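PilO protein (Pseudomonas aeruginosa, PDB 5UVR) pairs with PilN in heterodimers that found the inner-membrane PilM/PilN/PilO/PilP complex needed for functional type IV pili, this chain being the core region of PilO. Local coordinates at residues L5-I8 / T9-G12. Sequence-based numbering, arbitrary orientation.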
loop_
_atom_site.group_PDB
_atom_site.type_symbol
_atom_site.label_atom_id
_atom_site.label_comp_id
_atom_site.label_asym_id
_atom_site.label_seq_id
_atom_site.Cartn_x
_atom_site.Cartn_y
_atom_site.Cartn_z
ATOM N N LEU A 5 0.272 6.777 4.322
ATOM C CA LEU A 5 -0.554 7.575 3.413
ATOM C C LEU A 5 0.142 8.887 3.054
ATOM O O LEU A 5 0.200 9.274 1.884
ATOM C CB LEU A 5 -1.922 7.829 4.052
ATOM C CG LEU A 5 -2.973 8.655 3.305
ATOM C CD1 LEU A 5 -3.399 7.959 2.033
ATOM C CD2 LEU A 5 -4.177 8.919 4.195
ATOM N N GLU A 6 0.715 9.565 4.052
ATOM C CA GLU A 6 1.416 10.825 3.811
ATOM C C GLU A 6 2.700 10.613 3.022
ATOM O O GLU A 6 3.052 11.443 2.180
ATOM C CB GLU A 6 1.742 11.520 5.134
ATOM C CG GLU A 6 0.571 12.222 5.783
ATOM C CD GLU A 6 -0.518 11.262 6.197
ATOM O OE1 GLU A 6 -0.182 10.135 6.629
ATOM O OE2 GLU A 6 -1.710 11.629 6.075
ATOM N N ASP A 7 3.437 9.535 3.308
ATOM C CA ASP A 7 4.681 9.282 2.580
ATOM C C ASP A 7 4.417 9.183 1.087
ATOM O O ASP A 7 5.163 9.750 0.279
ATOM C CB ASP A 7 5.351 7.999 3.073
ATOM C CG ASP A 7 6.139 8.196 4.347
ATOM O OD1 ASP A 7 6.432 9.357 4.714
ATOM O OD2 ASP A 7 6.481 7.178 4.984
ATOM N N ILE A 8 3.358 8.464 0.710
ATOM C CA ILE A 8 2.968 8.343 -0.693
ATOM C C ILE A 8 2.678 9.720 -1.287
ATOM O O ILE A 8 3.110 10.044 -2.401
ATOM C CB ILE A 8 1.750 7.409 -0.818
ATOM C CG1 ILE A 8 2.094 6.005 -0.330
ATOM C CG2 ILE A 8 1.206 7.383 -2.253
ATOM C CD1 ILE A 8 0.879 5.119 -0.132
ATOM N N THR A 9 1.946 10.555 -0.544
ATOM C CA THR A 9 1.516 11.833 -1.101
ATOM C C THR A 9 2.610 12.893 -1.011
ATOM O O THR A 9 2.749 13.718 -1.920
ATOM C CB THR A 9 0.242 12.314 -0.403
ATOM O OG1 THR A 9 0.511 12.568 0.979
ATOM C CG2 THR A 9 -0.865 11.264 -0.523
ATOM N N ARG A 10 3.397 12.894 0.068
ATOM C CA ARG A 10 4.473 13.875 0.186
ATOM C C ARG A 10 5.541 13.656 -0.877
ATOM O O ARG A 10 5.997 14.613 -1.514
ATOM C CB ARG A 10 5.102 13.824 1.581
ATOM C CG ARG A 10 6.405 14.614 1.692
ATOM C CD ARG A 10 6.991 14.551 3.097
ATOM N NE ARG A 10 7.104 13.178 3.587
ATOM C CZ ARG A 10 8.170 12.401 3.418
ATOM N NH1 ARG A 10 9.234 12.854 2.764
ATOM N NH2 ARG A 10 8.170 11.165 3.902
ATOM N N THR A 11 5.950 12.407 -1.086
ATOM C CA THR A 11 7.003 12.089 -2.042
ATOM C C THR A 11 6.483 11.917 -3.464
ATOM O O THR A 11 7.287 11.711 -4.380
ATOM C CB THR A 11 7.754 10.828 -1.599
ATOM O OG1 THR A 11 6.881 9.697 -1.671
ATOM C CG2 THR A 11 8.244 10.980 -0.163
ATOM N N GLY A 12 5.170 11.995 -3.670
ATOM C CA GLY A 12 4.608 11.991 -5.007
ATOM C C GLY A 12 4.459 10.629 -5.645
ATOM O O GLY A 12 4.636 10.500 -6.862
#
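With CG of D7 turned beside its own backbone N (chi1 -81°) and the chain of R10 extended until it bends at chi3 (51°), carboxylate and guanidinium come to lie side by side, one turn apart on helix 4-10. The salt bridge uses a single pair of atoms, D7 OD1 and R10 NH2, 2.6 Å apart. The oxygen sits at the guanidinium edge, close to its plane, whereas NH2 approaches OD1 from above the carboxylate; the two planes are nearly perpendicular, at 82°. The CG2 methyl of T11 lies 3.5 Å above one face of the R10 guanidinium, displaced from its centre. The other carboxylate oxygen, OD2, pairs with R61, so the buried aspartate is shared between two arginines.

This is the C-terminal turn of the short first helix of the PilO core, a modified ferredoxin fold, and two of its backbone carbonyls are claimed by threonine hydroxyls as well as by amides. E6 O accepts R10 N at 2.6 Å, almost in line with the C=O bond, while OG1 of T9 reaches the same oxygen from the side at 3.0 Å. D7 O likewise accepts twice from T11, from N at 3.1 Å and from OG1 at 2.6 Å, the two donors arriving from opposite faces of the carbonyl plane. G12 is the first residue to leave helical backbone angles, with positive phi. L5 touches I22 and L24 of strand 18-24, D7 touches L59, and I8 touches L13.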